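Local atomic coordinates of beta-lactamase (Sphaerobacter thermophilus, PDB entry 4EWF), a protein that probably hydrolyses beta-lactams to substituted beta-amino acids as a class A beta-lactamase. Residues 70-73 and 74-77; 99-102 and 103-106; 180-183 and 184-188. One frame throughout, in Å; residues are numbered along the deposited sequence. Where two conformers were deposited one is given.

Contact 1 of 3, residues 70-73 and 74-77; sequences ERAL and TDRI
Ala72 and Asp75 face each other across a tight local turn at the protein surface, in the connection that leads from helix 55-67 into strand 76-78. Both backbone polar atoms of Ala72 are taken up by Asp75, one by its main chain and the other by its carboxylate. Asp75 N gives a hydrogen bond of 2.9 Å to Ala72 O. In return Ala72 N donates to Asp75 OD2 over 2.9 Å, and the N-H points almost straight at the oxygen (171°) although it comes down on the carboxylate from above its plane. The first of these bonds closes a type I beta turn, with Leu73 and Thr74 at its two corners; the second makes the aspartate a side-chain brace between the residues that open and close the turn. This brace depends on the Asp75 first torsion, which sets CG beside its own backbone N and opposite the carbonyl carbon (chi1 -77°) and points the carboxylate back toward Ala72, where OD2 can reach Ala72 N. Asp75 OD1 lies 3.7 Å from Ala72 CB, against the methyl group. Asp75 OD2 also meets Arg71 CB, the aliphatic root of that side chain, at 3.2 Å. The guanidinium stands obliquely to this oxygen, and Arg71 NH1 is 4.4 Å from Asp75 OD2, beyond a salt bridge; its positive charge may still stabilise the carboxylate electrostatically. At the corners, Leu73 and Thr74 turn their CB atoms outward from the turn, and the Leu73 side chain lies on Glu103 of helix 102-111. Arg71 packs on Ala65 of helix 55-67 and on Leu124 of helix 115-125, while the Asp75 backbone pairs with Leu102 as the chain enters the short strand.

Contact 2 of 3, residues 99-102 and 103-106; sequences ELTL and EDLV
Thr101 and Asp104 reach for each other's backbone, their side chains running obliquely past one another at the start of helix 102-111. Thr101 OG1 accepts from Asp104 N at 3.1 Å, the N-H pointing nearly straight at it (165°). Asp104 OD2 accepts in turn from Thr101 N at 3.0 Å, with the donor above the carboxylate plane. This reciprocal pair is a capping box, and Thr101 is the N-cap. Its hydroxyl sits between its own N and carbonyl carbon (chi1 57°), a setting that holds OG1 over the first turn. The Asp104 carboxylate at the helix N-terminus is probably stabilised there by the helix dipole. Leu100 packs beside the box: its CB lies 3.8 Å from Asp104 OD2, while Leu100 CD1 meets Leu105 CD2 at 3.9 Å, these two side chains crossing at about a right angle. Below the cap, Leu105 N bonds to Thr101 O and Val106 N to Leu102 O, starting the regular helix. Leu102 and Leu105 pack on helix 115-125, Val106 on helices 55-67 and 182-192, and Leu105 also touches Ile77 of the paired strand 76-78.

Contact 3 of 3, residues 180-183 and 184-188; sequences ASQE and SCTAM
Ser181 caps the N-terminus of helix 182-192, its OG accepting from Ser184 N at 3.2 Å. The packed side of this first turn is inward. There Ala180 CB lies 3.7 Å from Met188 CE, the end of a selenomethionine whose chain bends at its third torsion (chi3 -79°) to bring that methyl back under the cap. Ala180 CB also rests 3.9 Å from CB of Ser184, and Cys185 SG stands 3.5 Å from Ala180 N. Asp67, at the end of helix 55-67, fixes this face by accepting from Ser181 N and hydrogen bonding to Ser184 OG, so one carboxylate serves both the capping residue and the first turn it caps. Met188 continues onto Met59, Ile60 and Tyr63 of the same helix. The opposite character belongs to Gln182, Glu183 and Thr186, which are exposed to solvent. Glu183 O accepts from Ala187 N, whereas Gln182 and Thr186 meet through polar atoms. Gln182 folds at its second torsion, the two side chains cross obliquely, and Gln182 NE2 comes to 3.0 Å from Thr186 OG1. Gln182 O accepts twice, from Thr186 N at 2.9 Å and Thr186 OG1 at 3.0 Å, the two donors arriving from opposite faces of the carbonyl plane.

How the contacts relate
Contacts 1, 2 and 3 follow one another along the chain. Contacts 1 and 2 touch, their centres about 8 Å apart: strands 76-78 and 99-101 form a two-stranded antiparallel sheet, with backbone bonds linking Asp75 to Leu102 and Ile77 to Leu100. The turn of contact 1 leads into the first strand of the pair, and the second strand runs into the cap of contact 2. Contact 3 stands apart, about 16 Å from contact 1 and 18 Å from contact 2 between centres. All three reach helix 55-67, which therefore links them within the helical part of the class A fold; an SxxK pattern near the start of that helix is consistent with the family's active-site motif.

Contact 1 of 3, residues 70-73 and 74-77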
loop_
_atom_site.group_PDB
_atom_site.type_symbol
_atom_site.label_atom_id
_atom_site.label_comp_id
_atom_site.label_asym_id
_atom_site.label_seq_id
_atom_site.Cartn_x
_atom_site.Cartn_y
_atom_site.Cartn_z
ATOM N N GLU A 70 2.722 -3.711 24.377
ATOM C CA GLU A 70 2.386 -2.338 24.753
ATOM C C GLU A 70 0.888 -2.067 24.603
ATOM O O GLU A 70 0.330 -1.234 25.314
ATOM C CB GLU A 70 3.201 -1.327 23.944
ATOM C CG GLU A 70 4.702 -1.361 24.208
ATOM C CD GLU A 70 5.504 -0.648 23.119
ATOM O OE1 GLU A 70 6.709 -0.393 23.335
ATOM O OE2 GLU A 70 4.928 -0.348 22.047
ATOM N N ARG A 71 0.240 -2.764 23.673
ATOM C CA ARG A 71 -1.220 -2.714 23.565
ATOM C C ARG A 71 -1.755 -4.019 22.985
ATOM O O ARG A 71 -0.977 -4.896 22.621
ATOM C CB ARG A 71 -1.694 -1.497 22.763
ATOM C CG ARG A 71 -0.777 -1.093 21.633
ATOM C CD ARG A 71 -1.203 0.238 21.009
ATOM N NE ARG A 71 -0.698 1.417 21.716
ATOM C CZ ARG A 71 -1.406 2.137 22.582
ATOM N NH1 ARG A 71 -2.657 1.798 22.877
ATOM N NH2 ARG A 71 -0.862 3.200 23.157
ATOM N N ALA A 72 -3.077 -4.154 22.934
ATOM C CA ALA A 72 -3.712 -5.381 22.458
ATOM C C ALA A 72 -4.806 -5.069 21.437
ATOM O O ALA A 72 -5.434 -4.003 21.491
ATOM C CB ALA A 72 -4.284 -6.182 23.640
ATOM N N LEU A 73 -5.033 -6.001 20.514
ATOM C CA LEU A 73 -5.984 -5.796 19.429
ATOM C C LEU A 73 -7.408 -5.566 19.919
ATOM O O LEU A 73 -8.208 -4.918 19.246
ATOM C CB LEU A 73 -5.950 -6.980 18.471
ATOM C CG LEU A 73 -4.687 -7.043 17.609
ATOM C CD1 LEU A 73 -4.704 -8.299 16.744
ATOM C CD2 LEU A 73 -4.538 -5.783 16.756
ATOM N N THR A 74 -7.723 -6.091 21.097
ATOM C CA THR A 74 -9.047 -5.890 21.672
ATOM C C THR A 74 -9.185 -4.564 22.420
ATOM O O THR A 74 -10.268 -4.254 22.925
ATOM C CB THR A 74 -9.443 -7.052 22.627
ATOM O OG1 THR A 74 -8.388 -7.276 23.573
ATOM C CG2 THR A 74 -9.700 -8.337 21.832
ATOM N N ASP A 75 -8.107 -3.780 22.492
ATOM C CA ASP A 75 -8.154 -2.523 23.245
ATOM C C ASP A 75 -9.258 -1.620 22.680
ATOM O O ASP A 75 -9.448 -1.544 21.469
ATOM C CB ASP A 75 -6.805 -1.781 23.201
ATOM C CG ASP A 75 -5.758 -2.391 24.131
ATOM O OD1 ASP A 75 -6.109 -3.265 24.959
ATOM O OD2 ASP A 75 -4.577 -1.976 24.037
ATOM N N ARG A 76 -9.970 -0.925 23.558
ATOM C CA ARG A 76 -11.077 -0.067 23.131
ATOM C C ARG A 76 -10.599 1.360 22.814
ATOM O O ARG A 76 -9.754 1.916 23.522
ATOM C CB ARG A 76 -12.193 -0.030 24.186
ATOM C CG ARG A 76 -12.419 -1.350 24.959
ATOM C CD ARG A 76 -12.740 -2.564 24.057
ATOM N NE ARG A 76 -14.177 -2.782 23.866
ATOM C CZ ARG A 76 -14.726 -3.935 23.482
ATOM N NH1 ARG A 76 -16.042 -4.024 23.334
ATOM N NH2 ARG A 76 -13.964 -5.001 23.251
ATOM N N ILE A 77 -11.120 1.919 21.722
ATOM C CA ILE A 77 -10.937 3.328 21.370
ATOM C C ILE A 77 -12.311 3.899 21.049
ATOM O O ILE A 77 -13.071 3.307 20.281
ATOM C CB ILE A 77 -10.033 3.514 20.120
ATOM C CG1 ILE A 77 -8.615 3.020 20.391
ATOM C CG2 ILE A 77 -9.996 4.982 19.676
ATOM C CD1 ILE A 77 -8.447 1.534 20.222
#

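Contact 2 of 3, residues 99-102 and 103-106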
loop_
_atom_site.group_PDB
_atom_site.type_symbol
_atom_site.label_atom_id
_atom_site.label_comp_id
_atom_site.label_asym_id
_atom_site.label_seq_id
_atom_site.Cartn_x
_atom_site.Cartn_y
_atom_site.Cartn_z
ATOM N N GLU A 99 -17.907 2.988 20.029
ATOM C CA GLU A 99 -16.781 2.313 20.652
ATOM C C GLU A 99 -16.218 1.221 19.746
ATOM O O GLU A 99 -16.906 0.263 19.414
ATOM C CB GLU A 99 -17.200 1.746 22.009
ATOM C CG GLU A 99 -16.051 1.291 22.881
ATOM C CD GLU A 99 -16.457 1.137 24.343
ATOM O OE1 GLU A 99 -17.531 1.656 24.731
ATOM O OE2 GLU A 99 -15.697 0.497 25.100
ATOM N N LEU A 100 -14.960 1.392 19.347
ATOM C CA LEU A 100 -14.275 0.468 18.448
ATOM C C LEU A 100 -13.152 -0.261 19.186
ATOM O O LEU A 100 -12.866 0.050 20.342
ATOM C CB LEU A 100 -13.675 1.259 17.281
ATOM C CG LEU A 100 -14.749 2.042 16.502
ATOM C CD1 LEU A 100 -14.232 3.386 16.008
ATOM C CD2 LEU A 100 -15.297 1.209 15.358
ATOM N N THR A 101 -12.518 -1.222 18.519
ATOM C CA THR A 101 -11.338 -1.872 19.067
ATOM C C THR A 101 -10.149 -1.473 18.215
ATOM O O THR A 101 -10.313 -0.953 17.106
ATOM C CB THR A 101 -11.437 -3.412 19.065
ATOM O OG1 THR A 101 -11.663 -3.872 17.725
ATOM C CG2 THR A 101 -12.547 -3.909 19.995
ATOM N N LEU A 102 -8.952 -1.703 18.740
ATOM C CA LEU A 102 -7.740 -1.457 17.974
ATOM C C LEU A 102 -7.787 -2.246 16.663
ATOM O O LEU A 102 -7.405 -1.740 15.614
ATOM C CB LEU A 102 -6.511 -1.864 18.801
ATOM C CG LEU A 102 -5.153 -1.676 18.110
ATOM C CD1 LEU A 102 -4.954 -0.233 17.705
ATOM C CD2 LEU A 102 -4.002 -2.136 19.014
ATOM N N GLU A 103 -8.265 -3.487 16.706
ATOM C CA GLU A 103 -8.343 -4.266 15.469
ATOM C C GLU A 103 -9.320 -3.651 14.452
ATOM O O GLU A 103 -9.016 -3.593 13.255
ATOM C CB GLU A 103 -8.662 -5.750 15.735
ATOM C CG GLU A 103 -8.682 -6.580 14.453
ATOM C CD GLU A 103 -8.501 -8.080 14.688
ATOM O OE1 GLU A 103 -7.996 -8.770 13.774
ATOM O OE2 GLU A 103 -8.868 -8.568 15.771
ATOM N N ASP A 104 -10.475 -3.172 14.917
ATOM C CA ASP A 104 -11.396 -2.458 14.036
ATOM C C ASP A 104 -10.657 -1.322 13.312
ATOM O O ASP A 104 -10.817 -1.126 12.104
ATOM C CB ASP A 104 -12.551 -1.810 14.817
ATOM C CG ASP A 104 -13.516 -2.827 15.439
ATOM O OD1 ASP A 104 -13.560 -4.005 15.010
ATOM O OD2 ASP A 104 -14.250 -2.414 16.369
ATOM N N LEU A 105 -9.871 -0.550 14.062
ATOM C CA LEU A 105 -9.174 0.596 13.471
ATOM C C LEU A 105 -8.187 0.189 12.380
ATOM O O LEU A 105 -8.091 0.854 11.339
ATOM C CB LEU A 105 -8.472 1.430 14.542
ATOM C CG LEU A 105 -9.342 2.083 15.622
ATOM C CD1 LEU A 105 -8.473 3.024 16.454
ATOM C CD2 LEU A 105 -10.500 2.839 15.015
ATOM N N VAL A 106 -7.437 -0.880 12.626
ATOM C CA VAL A 106 -6.494 -1.383 11.626
ATOM C C VAL A 106 -7.270 -1.813 10.389
ATOM O O VAL A 106 -6.906 -1.469 9.264
ATOM C CB VAL A 106 -5.664 -2.576 12.180
ATOM C CG1 VAL A 106 -4.779 -3.185 11.088
ATOM C CG2 VAL A 106 -4.812 -2.099 13.343
#

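Contact 3 of 3, residues 180-183 and 184-188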
loop_
_atom_site.group_PDB
_atom_site.type_symbol
_atom_site.label_atom_id
_atom_site.label_comp_id
_atom_site.label_asym_id
_atom_site.label_seq_id
_atom_site.Cartn_x
_atom_site.Cartn_y
_atom_site.Cartn_z
ATOM N N ALA A 180 7.775 -7.837 11.530
ATOM C CA ALA A 180 7.371 -7.939 12.933
ATOM C C ALA A 180 7.474 -9.423 13.278
ATOM O O ALA A 180 8.161 -10.162 12.572
ATOM C CB ALA A 180 5.936 -7.415 13.127
ATOM N N SER A 181 6.814 -9.879 14.341
ATOM C CA SER A 181 6.804 -11.317 14.617
ATOM C C SER A 181 6.095 -12.024 13.462
ATOM O O SER A 181 5.348 -11.388 12.715
ATOM C CB SER A 181 6.110 -11.624 15.940
ATOM O OG SER A 181 4.704 -11.563 15.801
ATOM N N GLN A 182 6.339 -13.322 13.296
ATOM C CA GLN A 182 5.734 -14.064 12.183
ATOM C C GLN A 182 4.210 -14.086 12.292
ATOM O O GLN A 182 3.504 -14.003 11.283
ATOM C CB GLN A 182 6.284 -15.493 12.099
ATOM C CG GLN A 182 5.640 -16.339 11.012
ATOM C CD GLN A 182 5.813 -15.726 9.632
ATOM O OE1 GLN A 182 6.898 -15.786 9.049
ATOM N NE2 GLN A 182 4.748 -15.124 9.106
ATOM N N GLU A 183 3.698 -14.208 13.514
ATOM C CA GLU A 183 2.254 -14.166 13.736
ATOM C C GLU A 183 1.689 -12.841 13.241
ATOM O O GLU A 183 0.657 -12.798 12.570
ATOM C CB GLU A 183 1.908 -14.347 15.221
ATOM C CG GLU A 183 0.421 -14.193 15.518
ATOM C CD GLU A 183 0.097 -14.186 17.007
ATOM O OE1 GLU A 183 -0.775 -13.386 17.426
ATOM O OE2 GLU A 183 0.702 -14.984 17.753
ATOM N N SER A 184 2.376 -11.754 13.570
ATOM C CA SER A 184 1.911 -10.444 13.148
ATOM C C SER A 184 2.021 -10.264 11.632
ATOM O O SER A 184 1.106 -9.743 10.989
ATOM C CB SER A 184 2.642 -9.347 13.922
ATOM O OG SER A 184 2.249 -9.373 15.286
ATOM N N CYS A 185 3.124 -10.712 11.043
ATOM C CA CYS A 185 3.230 -10.649 9.583
ATOM C C CYS A 185 2.097 -11.420 8.901
ATOM O O CYS A 185 1.514 -10.957 7.925
ATOM C CB CYS A 185 4.595 -11.144 9.099
ATOM S SG CYS A 185 5.946 -10.037 9.578
ATOM N N THR A 186 1.778 -12.596 9.425
ATOM C CA THR A 186 0.664 -13.359 8.882
ATOM C C THR A 186 -0.656 -12.597 9.022
ATOM O O THR A 186 -1.436 -12.536 8.079
ATOM C CB THR A 186 0.562 -14.725 9.553
ATOM O OG1 THR A 186 1.783 -15.430 9.315
ATOM C CG2 THR A 186 -0.608 -15.511 8.982
ATOM N N ALA A 187 -0.903 -12.001 10.186
ATOM C CA ALA A 187 -2.117 -11.201 10.372
ATOM C C ALA A 187 -2.156 -9.957 9.476
ATOM O O ALA A 187 -3.227 -9.524 9.038
ATOM C CB ALA A 187 -2.283 -10.796 11.835
HETATM N N MSE A 188 -0.999 -9.357 9.223
HETATM C CA MSE A 188 -0.973 -8.141 8.413
HETATM C C MSE A 188 -1.230 -8.445 6.946
HETATM O O MSE A 188 -1.907 -7.677 6.257
HETATM C CB MSE A 188 0.330 -7.361 8.608
HETATM C CG MSE A 188 0.360 -6.605 9.910
HETATM SE SE MSE A 188 1.957 -5.519 10.098
HETATM C CE MSE A 188 3.209 -6.885 10.619
#